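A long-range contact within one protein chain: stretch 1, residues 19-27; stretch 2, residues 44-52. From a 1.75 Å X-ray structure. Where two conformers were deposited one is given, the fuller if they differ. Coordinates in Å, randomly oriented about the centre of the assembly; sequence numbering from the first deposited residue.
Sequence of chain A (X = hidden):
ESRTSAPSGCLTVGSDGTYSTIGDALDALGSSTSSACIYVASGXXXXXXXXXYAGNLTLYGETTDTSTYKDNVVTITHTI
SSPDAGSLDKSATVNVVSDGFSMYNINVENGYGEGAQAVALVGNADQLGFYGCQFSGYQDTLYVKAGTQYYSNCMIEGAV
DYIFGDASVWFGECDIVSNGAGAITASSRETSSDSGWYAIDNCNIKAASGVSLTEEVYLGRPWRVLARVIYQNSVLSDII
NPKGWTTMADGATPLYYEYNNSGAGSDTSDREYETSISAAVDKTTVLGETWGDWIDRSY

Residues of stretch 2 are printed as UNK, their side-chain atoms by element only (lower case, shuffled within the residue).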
ATOM      1  N   TYR A  19      18.628  -4.977  19.518  1.00 18.92           N
ATOM      2  CA  TYR A  19      18.107  -3.607  19.590  1.00 19.04           C
ATOM      3  C   TYR A  19      16.684  -3.612  20.145  1.00 20.09           C
ATOM      4  O   TYR A  19      15.889  -4.494  19.813  1.00 19.40           O
ATOM      5  CB  TYR A  19      18.130  -2.957  18.204  1.00 19.55           C
ATOM      6  CG  TYR A  19      19.468  -3.142  17.507  1.00 19.64           C
ATOM      7  CD1 TYR A  19      20.537  -2.304  17.801  1.00 20.32           C
ATOM      8  CD2 TYR A  19      19.680  -4.192  16.613  1.00 20.19           C
ATOM      9  CE1 TYR A  19      21.768  -2.457  17.189  1.00 19.84           C
ATOM     10  CE2 TYR A  19      20.918  -4.378  16.005  1.00 20.57           C
ATOM     11  CZ  TYR A  19      21.960  -3.485  16.292  1.00 20.48           C
ATOM     12  OH  TYR A  19      23.203  -3.632  15.722  1.00 20.35           O
ATOM     13  N   SER A  20      16.373  -2.620  20.975  1.00 19.81           N
ATOM     14  CA  SER A  20      15.052  -2.514  21.596  0.50 20.51           C
ATOM     15  C   SER A  20      14.040  -1.815  20.688  1.00 20.73           C
ATOM     16  O   SER A  20      12.832  -2.055  20.806  1.00 22.10           O
ATOM     17  CB  SER A  20      15.141  -1.755  22.919  0.50 20.58           C
ATOM     18  OG  SER A  20      15.721  -0.485  22.729  0.50 19.45           O
ATOM     19  N   THR A  21      14.536  -0.959  19.792  1.00 19.68           N
ATOM     20  CA  THR A  21      13.704  -0.252  18.822  1.00 19.10           C
ATOM     21  C   THR A  21      14.114  -0.569  17.366  1.00 18.62           C
ATOM     22  O   THR A  21      15.265  -0.910  17.070  1.00 18.56           O
ATOM     23  CB  THR A  21      13.738   1.287  19.041  1.00 19.33           C
ATOM     24  OG1 THR A  21      14.966   1.838  18.544  1.00 18.68           O
ATOM     25  CG2 THR A  21      13.542   1.651  20.517  1.00 19.45           C
ATOM     26  N   ILE A  22      13.159  -0.424  16.454  1.00 17.48           N
ATOM     27  CA  ILE A  22      13.438  -0.578  15.035  1.00 17.25           C
ATOM     28  C   ILE A  22      14.387   0.533  14.586  1.00 17.01           C
ATOM     29  O   ILE A  22      15.322   0.280  13.850  1.00 16.13           O
ATOM     30  CB  ILE A  22      12.156  -0.606  14.181  1.00 16.91           C
ATOM     31  CG1 ILE A  22      11.245  -1.760  14.627  1.00 16.92           C
ATOM     32  CG2 ILE A  22      12.491  -0.782  12.709  1.00 17.93           C
ATOM     33  CD1 ILE A  22       9.856  -1.702  14.062  1.00 16.90           C
ATOM     34  N   GLY A  23      14.144   1.748  15.056  1.00 17.67           N
ATOM     35  CA  GLY A  23      15.008   2.884  14.765  1.00 18.40           C
ATOM     36  C   GLY A  23      16.470   2.652  15.114  1.00 18.91           C
ATOM     37  O   GLY A  23      17.357   3.060  14.380  1.00 19.20           O
ATOM     38  N   ASP A  24      16.726   2.004  16.244  1.00 19.45           N
ATOM     39  CA  ASP A  24      18.101   1.701  16.634  1.00 21.34           C
ATOM     40  C   ASP A  24      18.745   0.736  15.649  1.00 20.08           C
ATOM     41  O   ASP A  24      19.919   0.891  15.330  1.00 20.23           O
ATOM     42  CB  ASP A  24      18.160   1.137  18.050  1.00 21.90           C
ATOM     43  CG  ASP A  24      17.868   2.181  19.107  1.00 23.17           C
ATOM     44  OD1 ASP A  24      17.850   3.377  18.804  1.00 24.68           O
ATOM     45  OD2 ASP A  24      17.654   1.781  20.255  1.00 27.09           O
ATOM     46  N   ALA A  25      17.990  -0.257  15.157  1.00 19.36           N
ATOM     47  CA  ALA A  25      18.543  -1.205  14.171  1.00 19.45           C
ATOM     48  C   ALA A  25      18.822  -0.534  12.818  1.00 19.77           C
ATOM     49  O   ALA A  25      19.860  -0.778  12.197  1.00 19.93           O
ATOM     50  CB  ALA A  25      17.626  -2.402  13.972  1.00 19.90           C
ATOM     51  N   LEU A  26      17.883   0.292  12.362  1.00 19.97           N
ATOM     52  CA  LEU A  26      18.083   1.097  11.154  1.00 20.55           C
ATOM     53  C   LEU A  26      19.348   1.970  11.282  1.00 21.77           C
ATOM     54  O   LEU A  26      20.165   2.013  10.363  1.00 22.56           O
ATOM     55  CB  LEU A  26      16.857   1.982  10.880  1.00 20.64           C
ATOM     56  CG  LEU A  26      15.570   1.255  10.475  1.00 19.86           C
ATOM     57  CD1 LEU A  26      14.394   2.223  10.424  1.00 20.49           C
ATOM     58  CD2 LEU A  26      15.752   0.560   9.133  1.00 19.98           C
ATOM     59  N   ASP A  27      19.496   2.651  12.422  1.00 22.69           N
ATOM     60  CA  ASP A  27      20.711   3.444  12.712  1.00 22.33           C
ATOM     61  C   ASP A  27      21.965   2.578  12.636  1.00 21.71           C
ATOM     62  O   ASP A  27      22.992   3.006  12.091  1.00 23.14           O
ATOM     63  CB  ASP A  27      20.644   4.119  14.103  1.00 22.65           C
ATOM     64  CG  ASP A  27      19.615   5.264  14.178  1.00 23.57           C
ATOM     65  OD1 ASP A  27      19.125   5.727  13.139  1.00 24.50           O
ATOM     66  OD2 ASP A  27      19.294   5.703  15.298  1.00 25.79           O
ATOM     67  N   UNK A  44       4.492  -3.858  19.794  1.00 16.16           N
ATOM     68  CA  UNK A  44       3.996  -2.592  19.253  1.00 17.29           C
ATOM     69  C   UNK A  44       5.102  -1.581  19.451  1.00 17.62           C
ATOM     70  O   UNK A  44       5.542  -1.354  20.579  1.00 18.05           O
ATOM     71  o   UNK A  44       1.699  -3.117  19.690  1.00 18.61           O
ATOM     72  c   UNK A  44       2.705  -2.145  19.953  1.00 18.38           C
ATOM     73  c   UNK A  44       2.244  -0.792  19.448  1.00 19.37           C
ATOM     74  N   UNK A  45       5.590  -1.050  18.335  1.00 15.99           N
ATOM     75  CA  UNK A  45       6.707  -0.128  18.294  1.00 16.67           C
ATOM     76  C   UNK A  45       6.170   1.281  17.985  1.00 16.69           C
ATOM     77  O   UNK A  45       5.719   1.569  16.874  1.00 16.19           O
ATOM     78  c   UNK A  45       7.727  -0.616  17.262  1.00 16.50           C
ATOM     79  c   UNK A  45       7.606  -3.145  17.288  1.00 15.53           C
ATOM     80  c   UNK A  45       8.134  -4.392  17.619  1.00 15.64           C
ATOM     81  c   UNK A  45       9.355  -4.464  18.306  1.00 15.87           C
ATOM     82  c   UNK A  45      10.042  -3.320  18.632  1.00 16.05           C
ATOM     83  c   UNK A  45       9.511  -2.089  18.291  1.00 16.21           C
ATOM     84  o   UNK A  45       9.892  -5.669  18.663  1.00 15.33           O
ATOM     85  c   UNK A  45       8.293  -1.975  17.608  1.00 16.03           C
ATOM     86  N   UNK A  46       6.180   2.127  19.010  1.00 17.57           N
ATOM     87  CA  UNK A  46       5.702   3.480  18.925  1.00 19.06           C
ATOM     88  C   UNK A  46       6.846   4.328  18.376  1.00 18.52           C
ATOM     89  O   UNK A  46       7.619   4.919  19.128  1.00 18.12           O
ATOM     90  c   UNK A  46       4.056   3.160  20.839  1.00 25.50           C
ATOM     91  c   UNK A  46       5.254   3.959  20.309  1.00 22.08           C
ATOM     92  c   UNK A  46       3.422   3.739  22.101  1.00 29.49           C
ATOM     93  o   UNK A  46       2.271   3.361  22.392  1.00 34.85           O
ATOM     94  o   UNK A  46       4.061   4.544  22.817  1.00 34.19           O
ATOM     95  N   UNK A  47       6.962   4.336  17.055  1.00 17.62           N
ATOM     96  CA  UNK A  47       8.084   4.957  16.363  1.00 17.82           C
ATOM     97  C   UNK A  47       7.623   5.600  15.066  1.00 18.00           C
ATOM     98  O   UNK A  47       6.624   5.182  14.483  1.00 17.60           O
ATOM     99  o   UNK A  47      10.780   1.114  17.356  1.00 19.08           O
ATOM    100  o   UNK A  47      11.800   2.678  16.213  1.00 18.82           O
ATOM    101  c   UNK A  47      10.856   2.274  16.929  1.00 18.65           C
ATOM    102  c   UNK A  47       9.145   3.894  16.046  1.00 17.70           C
ATOM    103  c   UNK A  47       9.743   3.232  17.274  1.00 18.64           C
ATOM    104  N   UNK A  48       8.345   6.639  14.637  1.00 18.70           N
ATOM    105  CA  UNK A  48       8.176   7.244  13.318  1.00 18.63           C
ATOM    106  C   UNK A  48       9.505   7.086  12.578  1.00 19.07           C
ATOM    107  O   UNK A  48      10.545   7.533  13.062  1.00 19.55           O
ATOM    108  c   UNK A  48       6.877  10.751  12.241  1.00 22.00           C
ATOM    109  n   UNK A  48       6.053  11.158  11.284  1.00 21.23           N
ATOM    110  c   UNK A  48       7.788   8.717  13.439  1.00 20.43           C
ATOM    111  o   UNK A  48       7.214  11.477  13.183  1.00 22.41           O
ATOM    112  c   UNK A  48       7.385   9.331  12.117  1.00 21.31           C
ATOM    113  N   UNK A  49       9.483   6.418  11.431  1.00 17.95           N
ATOM    114  CA  UNK A  49      10.718   5.962  10.792  1.00 18.69           C
ATOM    115  C   UNK A  49      10.891   6.503   9.383  1.00 19.41           C
ATOM    116  O   UNK A  49       9.924   6.645   8.636  1.00 19.35           O
ATOM    117  c   UNK A  49      10.543   3.734  12.067  1.00 19.05           C
ATOM    118  c   UNK A  49      10.713   4.435  10.727  1.00 18.49           C
ATOM    119  c   UNK A  49      10.364   2.245  11.848  1.00 18.79           C
ATOM    120  c   UNK A  49      11.738   4.032  12.959  1.00 19.68           C
ATOM    121  N   UNK A  50      12.130   6.816   9.022  1.00 19.99           N
ATOM    122  CA  UNK A  50      12.479   7.094   7.631  1.00 20.31           C
ATOM    123  C   UNK A  50      13.464   6.028   7.206  1.00 21.04           C
ATOM    124  O   UNK A  50      14.496   5.846   7.870  1.00 21.84           O
ATOM    125  c   UNK A  50      13.490   8.735   5.995  1.00 22.22           C
ATOM    126  o   UNK A  50      12.088   9.467   7.826  1.00 22.27           O
ATOM    127  c   UNK A  50      13.077   8.499   7.450  1.00 21.89           C
ATOM    128  N   UNK A  51      13.139   5.313   6.137  1.00 19.43           N
ATOM    129  CA  UNK A  51      13.999   4.239   5.621  1.00 20.30           C
ATOM    130  C   UNK A  51      14.785   4.784   4.425  1.00 19.91           C
ATOM    131  O   UNK A  51      14.240   4.906   3.317  1.00 18.79           O
ATOM    132  c   UNK A  51      12.620   2.154   7.494  1.00 23.86           C
ATOM    133  c   UNK A  51      14.157   1.849   4.824  1.00 21.94           C
ATOM    134  c   UNK A  51      12.138   2.560   6.135  1.00 23.35           C
ATOM    135  c   UNK A  51      13.212   3.011   5.135  1.00 21.58           C
ATOM    136  N   UNK A  52      16.054   5.127   4.646  1.00 20.32           N
ATOM    137  CA  UNK A  52      16.876   5.724   3.590  1.00 21.70           C
ATOM    138  C   UNK A  52      18.204   5.006   3.379  1.00 21.78           C
ATOM    139  O   UNK A  52      19.120   5.572   2.814  1.00 23.40           O
ATOM    140  o   UNK A  52      17.875   8.612   5.642  1.00 28.39           O
ATOM    141  c   UNK A  52      17.818   7.446   5.204  1.00 25.65           C
ATOM    142  c   UNK A  52      17.114   7.215   3.877  1.00 23.25           C
ATOM    143  o   UNK A  52      18.301   6.455   5.805  1.00 25.47           O
TER

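Position 44 carries one carbon bearing an oxygen and a second carbon. It lies out of reach of stretch 1, on the exposed side of the strand. The branched hydroxyl side chain is threonine, T44, whose hydroxyl suits exposure.

Position 45 has one carbon followed by a six-carbon ring bearing an oxygen. One face of the ring lies against I22 CD1, and S20 O approaches its edge. This is tyrosine, with I22 CD1 3.9 Å from Y45 CG and S20 O 3.8 Å from Y45 CE2. The flat ring offers I22 a broad apolar surface, and its hydroxyl is hydrogen-bonded elsewhere in the structure.

Position 46 has three carbons, the third carrying two oxygens, and touches nothing on stretch 1. The chain is that of glutamate; E46 is exposed, where a charge is readily solvated.

Position 47 shows the same atoms, but here the two oxygens lie at I22 N and G23 N, at the start of the helix. This too is glutamate. The carboxylate accepts two backbone hydrogen bonds, from I22 N to E47 OE2 at 3.0 Å and from G23 N to E47 OE1 at 2.8 Å. Amides in the first turn of a helix lack backbone acceptors, and a carboxylate, with two oxygens and a negative charge, suits them well. A CB on G23 would crowd E47 OE1.

Position 48 has three carbons, the third bearing one oxygen and one nitrogen, out of reach of stretch 1: glutamine. The polar amide of Q48 suits an exposed site, its NE2 being hydrogen-bonded elsewhere in the structure.

Position 49 has four carbons, forked at the second, whose ends meet I22, G23 and L26. It is leucine, its branched all-carbon side chain suited to a buried site. L49 CD1 lies 3.8 Å from I22 CG2, and L49 CD2 lies 3.9 Å from G23 CA and 4.1 Å from L26 CD1.

Position 50 has one carbon carrying an oxygen and a carbon; its CA-to-CB bond points away from stretch 1. This is threonine, T50, in an exposed setting that suits its hydroxyl.

Position 51 has four carbons forked at the first. Although CA-to-CB points sideways, the end carbon of the longer arm lies 3.4 Å from L26 CD1. This is isoleucine, I51, apolar and buried.

Position 52 has two carbons, the second carrying two oxygens, without contact to stretch 1: aspartate, D52, its charge suited to exposure.

The contact thus combines polar anchoring with apolar packing. T21, just before the helix, caps it, T21 OG1 accepting from D24 N at 2.9 Å, while E47 holds the neighbouring amides. Y45 packs on I22, L49 on I22 and L26, and I51 on L26.

Stretch 2 44-52: TYEEQLTID
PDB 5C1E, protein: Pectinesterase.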